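Local coordinates for condensin complex subunit 3 (Schizosaccharomyces pombe, PDB 5OQR), which serves as a regulatory subunit of condensin, the complex required for converting interphase chromatin into condensed, mitotic-like chromosomes, at residues Arg39-Ile44 with Lys83-Gly88; Asn273-Ala278 with Ser310-Arg315; Ala281-Phe286 with Ala314-Glu319; Gly735-Pro740 with Ala774-Met779. All coordinates share one frame; numbering follows the deposited sequence.

Interaction 1. Residues Arg39-Ile44 with Lys83-Gly88; sequences RALNII and KHILRG
Leu41 and Ile85 bring the two backbones to their nearest approach, 8.6 Å from CA to CA, where helices 33-42 and 78-86 lie side by side. Next to them runs the one polar link, from His84 NE2 to Asn42 OD1 at 2.7 Å, with an N-H...O angle of 153°. The amide oxygen lies at the edge of the imidazole, close to the ring plane, and receives the proton on a lone pair in its own carbonyl plane. With CG anti to the backbone N (chi1 169°), the His84 ring reaches out toward Asn42; amide and ring planes are turned 42° apart. Swapping Asn42 for a leucine would probably leave the NE2 proton of this buried histidine without its acceptor and the ring less fixed in rotation. On the apolar side Leu41 CD1 meets Ile85 CD1 at 3.9 Å, the two side chains crossing at about a right angle. Ile85 also packs on Cys100 and Ile103 of helix 94-108, and Leu41 on Leu61, while an apolar side chain of the other protein chain rests on Asn42. Lys83-Gly88 belongs to HEAT repeat 2, and helices packed side by side, here with helix 52-69 between the two in sequence, are characteristic of a HEAT-repeat solenoid.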
loop_
_atom_site.group_PDB
_atom_site.type_symbol
_atom_site.label_atom_id
_atom_site.label_comp_id
_atom_site.label_asym_id
_atom_site.label_seq_id
_atom_site.Cartn_x
_atom_site.Cartn_y
_atom_site.Cartn_z
ATOM N N ARG A 39 -5.144 16.810 -48.361
ATOM C CA ARG A 39 -6.591 16.706 -48.501
ATOM C C ARG A 39 -7.119 15.474 -47.777
ATOM O O ARG A 39 -8.201 15.510 -47.179
ATOM C CB ARG A 39 -6.963 16.666 -49.983
ATOM C CG ARG A 39 -8.450 16.703 -50.262
ATOM C CD ARG A 39 -8.720 16.571 -51.752
ATOM N NE ARG A 39 -10.069 16.085 -52.028
ATOM C CZ ARG A 39 -10.508 15.741 -53.235
ATOM N NH1 ARG A 39 -9.708 15.826 -54.289
ATOM N NH2 ARG A 39 -11.752 15.309 -53.389
ATOM N N ALA A 40 -6.369 14.371 -47.824
ATOM C CA ALA A 40 -6.762 13.178 -47.082
ATOM C C ALA A 40 -6.686 13.421 -45.582
ATOM O O ALA A 40 -7.523 12.921 -44.822
ATOM C CB ALA A 40 -5.875 11.997 -47.476
ATOM N N LEU A 41 -5.691 14.188 -45.137
ATOM C CA LEU A 41 -5.534 14.459 -43.714
ATOM C C LEU A 41 -6.566 15.465 -43.220
ATOM O O LEU A 41 -7.089 15.324 -42.109
ATOM C CB LEU A 41 -4.118 14.959 -43.436
ATOM C CG LEU A 41 -3.036 13.934 -43.776
ATOM C CD1 LEU A 41 -1.683 14.588 -43.841
ATOM C CD2 LEU A 41 -3.027 12.812 -42.754
ATOM N N ASN A 42 -6.873 16.481 -44.029
ATOM C CA ASN A 42 -7.952 17.397 -43.682
ATOM C C ASN A 42 -9.241 16.640 -43.392
ATOM O O ASN A 42 -10.070 17.100 -42.602
ATOM C CB ASN A 42 -8.171 18.404 -44.811
ATOM C CG ASN A 42 -6.950 19.267 -45.067
ATOM O OD1 ASN A 42 -6.167 19.539 -44.158
ATOM N ND2 ASN A 42 -6.784 19.701 -46.310
ATOM N N ILE A 43 -9.423 15.474 -44.021
ATOM C CA ILE A 43 -10.575 14.622 -43.743
ATOM C C ILE A 43 -10.321 13.686 -42.569
ATOM O O ILE A 43 -11.266 13.049 -42.077
ATOM C CB ILE A 43 -10.961 13.860 -45.030
ATOM C CG1 ILE A 43 -11.719 14.816 -45.962
ATOM C CG2 ILE A 43 -11.776 12.593 -44.724
ATOM C CD1 ILE A 43 -12.279 14.189 -47.211
ATOM N N ILE A 44 -9.080 13.591 -42.090
ATOM C CA ILE A 44 -8.817 12.870 -40.850
ATOM C C ILE A 44 -9.055 13.755 -39.634
ATOM O O ILE A 44 -9.285 13.236 -38.535
ATOM C CB ILE A 44 -7.388 12.302 -40.873
ATOM C CG1 ILE A 44 -7.380 10.976 -41.637
ATOM C CG2 ILE A 44 -6.835 12.095 -39.460
ATOM C CD1 ILE A 44 -6.014 10.508 -42.056
ATOM N N LYS A 83 4.216 21.399 -41.562
ATOM C CA LYS A 83 3.888 22.816 -41.654
ATOM C C LYS A 83 2.391 23.023 -41.841
ATOM O O LYS A 83 1.814 23.974 -41.299
ATOM C CB LYS A 83 4.660 23.460 -42.803
ATOM C CG LYS A 83 6.147 23.636 -42.532
ATOM C CD LYS A 83 6.760 24.658 -43.472
ATOM C CE LYS A 83 6.367 26.077 -43.084
ATOM N NZ LYS A 83 6.190 26.953 -44.272
ATOM N N HIS A 84 1.743 22.145 -42.608
ATOM C CA HIS A 84 0.312 22.292 -42.847
ATOM C C HIS A 84 -0.497 21.979 -41.595
ATOM O O HIS A 84 -1.481 22.666 -41.298
ATOM C CB HIS A 84 -0.126 21.383 -43.996
ATOM C CG HIS A 84 -1.613 21.265 -44.135
ATOM N ND1 HIS A 84 -2.356 22.103 -44.938
ATOM C CD2 HIS A 84 -2.496 20.412 -43.564
ATOM C CE1 HIS A 84 -3.632 21.768 -44.860
ATOM N NE2 HIS A 84 -3.744 20.745 -44.032
ATOM N N ILE A 85 -0.098 20.949 -40.850
ATOM C CA ILE A 85 -0.915 20.463 -39.745
ATOM C C ILE A 85 -0.648 21.199 -38.438
ATOM O O ILE A 85 -1.533 21.236 -37.571
ATOM C CB ILE A 85 -0.694 18.953 -39.551
ATOM C CG1 ILE A 85 -0.938 18.211 -40.867
ATOM C CG2 ILE A 85 -1.634 18.402 -38.483
ATOM C CD1 ILE A 85 -0.416 16.814 -40.862
ATOM N N LEU A 86 0.538 21.788 -38.267
ATOM C CA LEU A 86 0.810 22.532 -37.043
ATOM C C LEU A 86 -0.121 23.725 -36.887
ATOM O O LEU A 86 -0.339 24.184 -35.761
ATOM C CB LEU A 86 2.272 22.994 -37.013
ATOM C CG LEU A 86 2.786 23.939 -38.105
ATOM C CD1 LEU A 86 2.419 25.400 -37.842
ATOM C CD2 LEU A 86 4.294 23.799 -38.222
ATOM N N ARG A 87 -0.676 24.236 -37.988
ATOM C CA ARG A 87 -1.597 25.361 -37.898
ATOM C C ARG A 87 -2.802 25.019 -37.033
ATOM O O ARG A 87 -3.391 25.907 -36.408
ATOM C CB ARG A 87 -2.061 25.774 -39.296
ATOM C CG ARG A 87 -0.964 26.045 -40.317
ATOM C CD ARG A 87 -1.512 25.852 -41.729
ATOM N NE ARG A 87 -0.484 25.969 -42.761
ATOM C CZ ARG A 87 -0.628 25.542 -44.013
ATOM N NH1 ARG A 87 -1.753 24.952 -44.397
ATOM N NH2 ARG A 87 0.362 25.692 -44.884
ATOM N N GLY A 88 -3.184 23.744 -36.986
ATOM C CA GLY A 88 -4.359 23.305 -36.268
ATOM C C GLY A 88 -4.157 23.001 -34.803
ATOM O O GLY A 88 -5.113 22.611 -34.127
#

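Interaction 2. Residues Asn273-Ala278 with Ser310-Arg315; sequences NNSDVA and SSLLAR
Ser275 OG and Arg315 NH2 are joined through a water, which lies 2.9 Å from Ser275 OG and accepts a hydrogen bond from Arg315 NH2 at 3.1 Å. The water sits at the edge of the guanidinium, in its plane. Directly, Ser275 OG and Arg315 NH2 are 4.3 Å apart, so the water spans a gap that the two side chains do not close themselves. Arg315 has further partners: its NH2 also bonds to Gln365, its NE is in a salt bridge with Glu319, and Tyr368 makes a cation-pi contact with it, so the guanidinium has several partners.

Beside this polar bridge lies the apolar part of the contact, carried by Leu312. Its CG stands anti to the backbone N (chi1 -177°), which sends the forked end across to the first turn of helix 275-288. One branch, CD2, meets Ala278 CB at 3.6 Å; the other, CD1, comes to 4.2 Å from Ser275 OG. The leucine thus spans one helical turn, and the small alanine and serine let it come close to the helix.

Val271, in the loop ahead of helix 275-288, touches both Ala278 and Leu312. Leu312 also touches Phe361 and Gln365 of helix 356-372, while Val277 packs on helix 224-235, so the contact lies where helices 275-288, 308-324 and 356-372 come together.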
loop_
_atom_site.group_PDB
_atom_site.type_symbol
_atom_site.label_atom_id
_atom_site.label_comp_id
_atom_site.label_asym_id
_atom_site.label_seq_id
_atom_site.Cartn_x
_atom_site.Cartn_y
_atom_site.Cartn_z
ATOM N N ASN A 273 20.428 -6.144 6.146
ATOM C CA ASN A 273 19.654 -4.959 6.485
ATOM C C ASN A 273 18.293 -4.920 5.804
ATOM O O ASN A 273 17.480 -4.050 6.130
ATOM C CB ASN A 273 20.437 -3.693 6.123
ATOM C CG ASN A 273 21.624 -3.464 7.034
ATOM O OD1 ASN A 273 21.463 -3.087 8.193
ATOM N ND2 ASN A 273 22.824 -3.686 6.513
ATOM N N ASN A 274 18.026 -5.835 4.872
ATOM C CA ASN A 274 16.757 -5.896 4.164
ATOM C C ASN A 274 16.310 -7.357 4.090
ATOM O O ASN A 274 16.117 -7.933 3.025
ATOM C CB ASN A 274 16.882 -5.278 2.775
ATOM C CG ASN A 274 17.551 -3.924 2.801
ATOM O OD1 ASN A 274 16.923 -2.913 3.108
ATOM N ND2 ASN A 274 18.835 -3.894 2.477
ATOM N N SER A 275 16.133 -7.968 5.260
ATOM C CA SER A 275 15.854 -9.399 5.321
ATOM C C SER A 275 14.479 -9.725 4.748
ATOM O O SER A 275 14.335 -10.663 3.956
ATOM C CB SER A 275 15.966 -9.885 6.766
ATOM O OG SER A 275 15.783 -11.285 6.850
ATOM N N ASP A 276 13.453 -8.964 5.136
ATOM C CA ASP A 276 12.091 -9.290 4.720
ATOM C C ASP A 276 11.948 -9.243 3.203
ATOM O O ASP A 276 11.357 -10.142 2.596
ATOM C CB ASP A 276 11.095 -8.336 5.380
ATOM C CG ASP A 276 10.894 -8.628 6.856
ATOM O OD1 ASP A 276 11.241 -9.744 7.295
ATOM O OD2 ASP A 276 10.378 -7.746 7.574
ATOM N N VAL A 277 12.481 -8.197 2.571
ATOM C CA VAL A 277 12.388 -8.088 1.119
ATOM C C VAL A 277 13.204 -9.182 0.448
ATOM O O VAL A 277 12.800 -9.733 -0.583
ATOM C CB VAL A 277 12.831 -6.686 0.660
ATOM C CG1 VAL A 277 12.885 -6.607 -0.863
ATOM C CG2 VAL A 277 11.889 -5.630 1.203
ATOM N N ALA A 278 14.366 -9.515 1.016
ATOM C CA ALA A 278 15.227 -10.521 0.405
ATOM C C ALA A 278 14.562 -11.890 0.408
ATOM O O ALA A 278 14.666 -12.640 -0.567
ATOM C CB ALA A 278 16.569 -10.572 1.131
ATOM N N SER A 310 24.265 -16.746 1.556
ATOM C CA SER A 310 24.199 -18.198 1.460
ATOM C C SER A 310 23.298 -18.782 2.540
ATOM O O SER A 310 22.523 -19.708 2.277
ATOM C CB SER A 310 25.612 -18.775 1.553
ATOM O OG SER A 310 25.608 -20.082 2.089
ATOM N N SER A 311 23.372 -18.245 3.760
ATOM C CA SER A 311 22.562 -18.782 4.848
ATOM C C SER A 311 21.095 -18.406 4.681
ATOM O O SER A 311 20.204 -19.207 4.983
ATOM C CB SER A 311 23.093 -18.286 6.191
ATOM O OG SER A 311 22.937 -16.885 6.319
ATOM N N LEU A 312 20.824 -17.189 4.207
ATOM C CA LEU A 312 19.445 -16.777 3.979
ATOM C C LEU A 312 18.792 -17.629 2.900
ATOM O O LEU A 312 17.600 -17.943 2.983
ATOM C CB LEU A 312 19.398 -15.302 3.588
ATOM C CG LEU A 312 18.000 -14.715 3.381
ATOM C CD1 LEU A 312 17.291 -14.548 4.706
ATOM C CD2 LEU A 312 18.093 -13.398 2.658
ATOM N N LEU A 313 19.557 -18.011 1.877
ATOM C CA LEU A 313 19.006 -18.838 0.810
ATOM C C LEU A 313 18.559 -20.195 1.335
ATOM O O LEU A 313 17.501 -20.701 0.945
ATOM C CB LEU A 313 20.041 -19.012 -0.302
ATOM C CG LEU A 313 19.618 -19.917 -1.460
ATOM C CD1 LEU A 313 18.378 -19.370 -2.155
ATOM C CD2 LEU A 313 20.764 -20.078 -2.440
ATOM N N ALA A 314 19.356 -20.808 2.210
ATOM C CA ALA A 314 18.985 -22.109 2.754
ATOM C C ALA A 314 17.747 -22.000 3.636
ATOM O O ALA A 314 16.853 -22.851 3.570
ATOM C CB ALA A 314 20.157 -22.701 3.537
ATOM N N ARG A 315 17.675 -20.959 4.467
ATOM C CA ARG A 315 16.521 -20.789 5.343
ATOM C C ARG A 315 15.248 -20.560 4.537
ATOM O O ARG A 315 14.170 -21.028 4.921
ATOM C CB ARG A 315 16.772 -19.630 6.309
ATOM C CG ARG A 315 15.531 -19.112 7.027
ATOM C CD ARG A 315 14.897 -17.946 6.274
ATOM N NE ARG A 315 13.776 -17.360 7.005
ATOM C CZ ARG A 315 13.803 -16.199 7.651
ATOM N NH1 ARG A 315 12.719 -15.775 8.281
ATOM N NH2 ARG A 315 14.899 -15.452 7.673
HETATM O O HOH W 1 16.096 -13.025 9.124
#

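Interaction 3. Residues Ala281-Phe286 with Ala314-Glu319; sequences AIKKFF and ARTFNE
Thr316 points its methyl into the angle between Ile282 and Lys283, crossing both side chains obliquely. Thr316 CG2 lies 3.6 Å from Ile282 CG2 and 3.7 Å from Lys283 CG, while Thr316 OG1 is turned to the carbonyl of Leu312 in its own helix. Lys283 runs out extended from CG onward, which carries its ammonium past the threonine to Glu319. There Lys283 NZ donates to Glu319 OE1 at 3.0 Å, and OE1 receives it on its anti lone pair, away from the other carboxylate oxygen. That second oxygen takes Arg315 NE at 3.1 Å in a nearly straight bond (177°); the acceptor lies in the guanidinium plane, but the donor approaches from above the carboxylate plane. One carboxylate therefore joins two cations from different helices. A glutamine in place of Glu319 removes the negative charge between Lys283 and Arg315 and would probably leave both cations without their ionic mate here. The helix segments pass at 10.0 Å between axes, with a crossing angle of -54°. Around them, Phe285 faces helix 240-257, Phe286 packs on helix 290-293, Phe317 meets Phe298 and Leu293, and Asn318 bonds to Ser372 at the end of helix 356-372.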
loop_
_atom_site.group_PDB
_atom_site.type_symbol
_atom_site.label_atom_id
_atom_site.label_comp_id
_atom_site.label_asym_id
_atom_site.label_seq_id
_atom_site.Cartn_x
_atom_site.Cartn_y
_atom_site.Cartn_z
ATOM N N ALA A 281 11.802 -11.837 -2.280
ATOM C CA ALA A 281 12.389 -11.919 -3.613
ATOM C C ALA A 281 12.768 -13.352 -3.963
ATOM O O ALA A 281 12.515 -13.814 -5.081
ATOM C CB ALA A 281 13.609 -11.004 -3.702
ATOM N N ILE A 282 13.375 -14.073 -3.021
ATOM C CA ILE A 282 13.754 -15.461 -3.275
ATOM C C ILE A 282 12.515 -16.297 -3.557
ATOM O O ILE A 282 12.471 -17.070 -4.520
ATOM C CB ILE A 282 14.559 -16.021 -2.087
ATOM C CG1 ILE A 282 15.897 -15.290 -1.964
ATOM C CG2 ILE A 282 14.796 -17.524 -2.247
ATOM C CD1 ILE A 282 16.646 -15.583 -0.678
ATOM N N LYS A 283 11.491 -16.160 -2.715
ATOM C CA LYS A 283 10.275 -16.943 -2.901
ATOM C C LYS A 283 9.627 -16.645 -4.246
ATOM O O LYS A 283 9.182 -17.562 -4.943
ATOM C CB LYS A 283 9.299 -16.666 -1.760
ATOM C CG LYS A 283 9.830 -17.071 -0.401
ATOM C CD LYS A 283 8.761 -17.011 0.668
ATOM C CE LYS A 283 9.258 -17.618 1.965
ATOM N NZ LYS A 283 8.207 -17.663 3.012
ATOM N N LYS A 284 9.572 -15.370 -4.630
ATOM C CA LYS A 284 8.954 -15.015 -5.901
ATOM C C LYS A 284 9.794 -15.491 -7.079
ATOM O O LYS A 284 9.250 -15.920 -8.102
ATOM C CB LYS A 284 8.731 -13.504 -5.973
ATOM C CG LYS A 284 7.597 -12.993 -5.098
ATOM C CD LYS A 284 6.291 -13.705 -5.414
ATOM C CE LYS A 284 5.084 -12.884 -4.996
ATOM N NZ LYS A 284 4.909 -12.838 -3.520
ATOM N N PHE A 285 11.119 -15.420 -6.961
ATOM C CA PHE A 285 11.975 -15.943 -8.018
ATOM C C PHE A 285 11.665 -17.407 -8.299
ATOM O O PHE A 285 11.580 -17.820 -9.461
ATOM C CB PHE A 285 13.446 -15.774 -7.635
ATOM C CG PHE A 285 14.400 -16.434 -8.590
ATOM C CD1 PHE A 285 14.830 -17.731 -8.372
ATOM C CD2 PHE A 285 14.864 -15.760 -9.705
ATOM C CE1 PHE A 285 15.702 -18.344 -9.245
ATOM C CE2 PHE A 285 15.738 -16.367 -10.586
ATOM C CZ PHE A 285 16.158 -17.661 -10.356
ATOM N N PHE A 286 11.491 -18.208 -7.250
ATOM C CA PHE A 286 11.240 -19.631 -7.424
ATOM C C PHE A 286 9.782 -19.949 -7.716
ATOM O O PHE A 286 9.483 -21.077 -8.116
ATOM C CB PHE A 286 11.703 -20.400 -6.185
ATOM C CG PHE A 286 13.193 -20.514 -6.075
ATOM C CD1 PHE A 286 13.917 -21.189 -7.039
ATOM C CD2 PHE A 286 13.870 -19.948 -5.013
ATOM C CE1 PHE A 286 15.289 -21.296 -6.948
ATOM C CE2 PHE A 286 15.242 -20.052 -4.915
ATOM C CZ PHE A 286 15.951 -20.727 -5.885
ATOM N N ALA A 314 19.356 -20.808 2.210
ATOM C CA ALA A 314 18.985 -22.109 2.754
ATOM C C ALA A 314 17.747 -22.000 3.636
ATOM O O ALA A 314 16.853 -22.851 3.570
ATOM C CB ALA A 314 20.157 -22.701 3.537
ATOM N N ARG A 315 17.675 -20.959 4.467
ATOM C CA ARG A 315 16.521 -20.789 5.343
ATOM C C ARG A 315 15.248 -20.560 4.537
ATOM O O ARG A 315 14.170 -21.028 4.921
ATOM C CB ARG A 315 16.772 -19.630 6.309
ATOM C CG ARG A 315 15.531 -19.112 7.027
ATOM C CD ARG A 315 14.897 -17.946 6.274
ATOM N NE ARG A 315 13.776 -17.360 7.005
ATOM C CZ ARG A 315 13.803 -16.199 7.651
ATOM N NH1 ARG A 315 12.719 -15.775 8.281
ATOM N NH2 ARG A 315 14.899 -15.452 7.673
ATOM N N THR A 316 15.349 -19.835 3.422
ATOM C CA THR A 316 14.176 -19.594 2.588
ATOM C C THR A 316 13.802 -20.840 1.795
ATOM O O THR A 316 12.618 -21.179 1.685
ATOM C CB THR A 316 14.433 -18.420 1.643
ATOM O OG1 THR A 316 14.889 -17.287 2.393
ATOM C CG2 THR A 316 13.155 -18.043 0.904
ATOM N N PHE A 317 14.796 -21.523 1.226
ATOM C CA PHE A 317 14.547 -22.787 0.541
ATOM C C PHE A 317 13.829 -23.763 1.463
ATOM O O PHE A 317 12.845 -24.400 1.073
ATOM C CB PHE A 317 15.874 -23.367 0.048
ATOM C CG PHE A 317 15.784 -24.786 -0.432
ATOM C CD1 PHE A 317 15.535 -25.066 -1.761
ATOM C CD2 PHE A 317 15.969 -25.841 0.444
ATOM C CE1 PHE A 317 15.459 -26.368 -2.205
ATOM C CE2 PHE A 317 15.892 -27.145 0.005
ATOM C CZ PHE A 317 15.639 -27.408 -1.321
ATOM N N ASN A 318 14.315 -23.889 2.698
ATOM C CA ASN A 318 13.652 -24.741 3.678
ATOM C C ASN A 318 12.248 -24.232 3.981
ATOM O O ASN A 318 11.318 -25.024 4.172
ATOM C CB ASN A 318 14.499 -24.806 4.950
ATOM C CG ASN A 318 13.902 -25.704 6.010
ATOM O OD1 ASN A 318 13.856 -26.920 5.853
ATOM N ND2 ASN A 318 13.457 -25.109 7.108
ATOM N N GLU A 319 12.075 -22.912 4.019
ATOM C CA GLU A 319 10.760 -22.337 4.279
ATOM C C GLU A 319 9.783 -22.658 3.153
ATOM O O GLU A 319 8.621 -22.995 3.408
ATOM C CB GLU A 319 10.893 -20.827 4.461
ATOM C CG GLU A 319 9.898 -20.216 5.422
ATOM C CD GLU A 319 10.371 -18.882 5.961
ATOM O OE1 GLU A 319 10.022 -17.841 5.367
ATOM O OE2 GLU A 319 11.109 -18.875 6.970
#

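Interaction 4. Residues Gly735-Pro740 with Ala774-Met779; sequences GKLKIP and AKFERM
Apolar contacts make up the whole of this meeting, in which Leu737 and Ile739 reach across to Phe776 and Met779. Leu737 crosses the aromatic side chain obliquely and brings its CD1 branch to 4.1 Å from Phe776 CE1. The same ring carbon, Phe776 CE1, is approached more loosely by Ile739 CG1 at 4.4 Å. Phe776 extends with CG anti to the backbone N (chi1 -167°), which sends the ring out from helix 767-785 toward the segment Gly735-Pro740. Leu737 also rests on Leu710 and Ala711 of helix 706-717, and Thr751 of helix 745-759 touches Phe776.

Ile739 and Met779 cross at about a right angle, Ile739 CG1 lying 4.0 Å from Met779 CE. The methionine chain is bent at chi2 and chi3, and this folds its methyl back over one face of the Phe776 ring, 3.4 Å above the plane and offset toward the rim. Ring and methyl, one helical turn apart in sequence, thus form a joint surface for the isoleucine.

Gly735-Pro740 lies in HEAT repeat 9, where the chain leaves the end of helix 725-736 and runs on as an extended loop. Alternate residues of that loop, Leu737 and Ile739, turn toward helix 767-785, so in this contact the repeat meets the later helix through loop side chains.

Polar bonds to the loop come from outside the two segments: Lys738 N donates to His707 ND1, and Pro740 O pairs with Tyr748 OH.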
loop_
_atom_site.group_PDB
_atom_site.type_symbol
_atom_site.label_atom_id
_atom_site.label_comp_id
_atom_site.label_asym_id
_atom_site.label_seq_id
_atom_site.Cartn_x
_atom_site.Cartn_y
_atom_site.Cartn_z
ATOM N N GLY A 735 -29.215 13.307 0.071
ATOM C CA GLY A 735 -29.241 12.898 -1.321
ATOM C C GLY A 735 -28.271 11.786 -1.650
ATOM O O GLY A 735 -28.471 11.075 -2.639
ATOM N N LYS A 736 -27.224 11.618 -0.845
ATOM C CA LYS A 736 -26.239 10.571 -1.081
ATOM C C LYS A 736 -26.589 9.262 -0.391
ATOM O O LYS A 736 -26.006 8.226 -0.726
ATOM C CB LYS A 736 -24.858 11.032 -0.612
ATOM C CG LYS A 736 -24.459 12.401 -1.128
ATOM C CD LYS A 736 -23.138 12.854 -0.545
ATOM C CE LYS A 736 -22.809 14.278 -0.960
ATOM N NZ LYS A 736 -22.752 14.434 -2.438
ATOM N N LEU A 737 -27.523 9.282 0.556
ATOM C CA LEU A 737 -27.896 8.067 1.264
ATOM C C LEU A 737 -28.370 7.000 0.286
ATOM O O LEU A 737 -28.925 7.295 -0.775
ATOM C CB LEU A 737 -28.993 8.361 2.285
ATOM C CG LEU A 737 -28.645 9.346 3.400
ATOM C CD1 LEU A 737 -29.882 9.674 4.219
ATOM C CD2 LEU A 737 -27.554 8.789 4.292
ATOM N N LYS A 738 -28.135 5.749 0.654
ATOM C CA LYS A 738 -28.570 4.589 -0.114
ATOM C C LYS A 738 -29.698 3.929 0.672
ATOM O O LYS A 738 -29.461 3.100 1.551
ATOM C CB LYS A 738 -27.424 3.622 -0.357
ATOM C CG LYS A 738 -26.572 3.953 -1.574
ATOM C CD LYS A 738 -25.730 2.761 -1.999
ATOM C CE LYS A 738 -26.572 1.678 -2.672
ATOM N NZ LYS A 738 -25.944 0.333 -2.562
ATOM N N ILE A 739 -30.926 4.305 0.347
ATOM C CA ILE A 739 -32.113 3.799 1.028
ATOM C C ILE A 739 -32.687 2.672 0.178
ATOM O O ILE A 739 -33.033 2.912 -0.986
ATOM C CB ILE A 739 -33.150 4.911 1.242
ATOM C CG1 ILE A 739 -32.482 6.160 1.827
ATOM C CG2 ILE A 739 -34.266 4.426 2.151
ATOM C CD1 ILE A 739 -31.791 5.941 3.159
ATOM N N PRO A 740 -32.784 1.447 0.689
ATOM C CA PRO A 740 -33.440 0.389 -0.083
ATOM C C PRO A 740 -34.937 0.635 -0.198
ATOM O O PRO A 740 -35.532 1.413 0.549
ATOM C CB PRO A 740 -33.139 -0.883 0.716
ATOM C CG PRO A 740 -32.803 -0.413 2.078
ATOM C CD PRO A 740 -32.173 0.926 1.922
ATOM N N ALA A 774 -37.373 17.904 -0.786
ATOM C CA ALA A 774 -38.579 17.509 -1.505
ATOM C C ALA A 774 -38.383 16.178 -2.217
ATOM O O ALA A 774 -39.264 15.313 -2.184
ATOM C CB ALA A 774 -38.971 18.595 -2.504
ATOM N N LYS A 775 -37.236 15.996 -2.867
ATOM C CA LYS A 775 -36.967 14.732 -3.542
ATOM C C LYS A 775 -36.861 13.585 -2.548
ATOM O O LYS A 775 -37.263 12.458 -2.857
ATOM C CB LYS A 775 -35.688 14.852 -4.363
ATOM C CG LYS A 775 -35.597 13.876 -5.522
ATOM C CD LYS A 775 -34.368 14.145 -6.377
ATOM C CE LYS A 775 -34.481 15.463 -7.134
ATOM N NZ LYS A 775 -33.299 16.339 -6.903
ATOM N N PHE A 776 -36.325 13.849 -1.355
ATOM C CA PHE A 776 -36.252 12.822 -0.325
ATOM C C PHE A 776 -37.635 12.506 0.231
ATOM O O PHE A 776 -37.980 11.335 0.427
ATOM C CB PHE A 776 -35.314 13.282 0.792
ATOM C CG PHE A 776 -34.925 12.194 1.744
ATOM C CD1 PHE A 776 -33.838 11.383 1.479
ATOM C CD2 PHE A 776 -35.641 11.985 2.908
ATOM C CE1 PHE A 776 -33.474 10.381 2.352
ATOM C CE2 PHE A 776 -35.282 10.985 3.786
ATOM C CZ PHE A 776 -34.196 10.182 3.509
ATOM N N GLU A 777 -38.442 13.539 0.483
ATOM C CA GLU A 777 -39.779 13.321 1.024
ATOM C C GLU A 777 -40.642 12.523 0.055
ATOM O O GLU A 777 -41.446 11.685 0.476
ATOM C CB GLU A 777 -40.431 14.663 1.346
ATOM C CG GLU A 777 -41.689 14.555 2.174
ATOM C CD GLU A 777 -42.190 15.907 2.638
ATOM O OE1 GLU A 777 -43.289 15.969 3.225
ATOM O OE2 GLU A 777 -41.479 16.909 2.413
ATOM N N ARG A 778 -40.490 12.769 -1.247
ATOM C CA ARG A 778 -41.265 12.023 -2.231
ATOM C C ARG A 778 -40.752 10.599 -2.389
ATOM O O ARG A 778 -41.539 9.686 -2.659
ATOM C CB ARG A 778 -41.249 12.750 -3.574
ATOM C CG ARG A 778 -42.211 13.923 -3.644
ATOM C CD ARG A 778 -42.351 14.440 -5.061
ATOM N NE ARG A 778 -41.120 15.056 -5.545
ATOM C CZ ARG A 778 -40.837 16.351 -5.460
ATOM N NH1 ARG A 778 -41.698 17.196 -4.906
ATOM N NH2 ARG A 778 -39.685 16.807 -5.934
ATOM N N MET A 779 -39.445 10.385 -2.228
ATOM C CA MET A 779 -38.917 9.026 -2.231
ATOM C C MET A 779 -39.550 8.195 -1.122
ATOM O O MET A 779 -39.933 7.041 -1.343
ATOM C CB MET A 779 -37.396 9.063 -2.087
ATOM C CG MET A 779 -36.742 7.703 -1.862
ATOM S SD MET A 779 -36.646 7.200 -0.129
ATOM C CE MET A 779 -35.515 8.421 0.524
#

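Along the chain, interaction 1 closes before interactions 2 and 3, and interaction 4 comes last. Interactions 2 and 3 lie on the same pair of helices, 275-288 and 308-324, with centres about 8 Å apart. They share Ala314 and Arg315 and touch directly, Leu313 CD1 lying 4.0 Å from Ile282 CG2, so they form successive parts of one helix-helix interface. The other contacts stand apart: the centre of interaction 1 is about 60 Å from that of interaction 2 and about 52 Å from that of interaction 4. Interactions 2 and 4 lie on opposite sides of the chain's centre. Such separated local contacts suit an all-helical HEAT-repeat subunit, whose shape builds up from neighbour-to-neighbour packing.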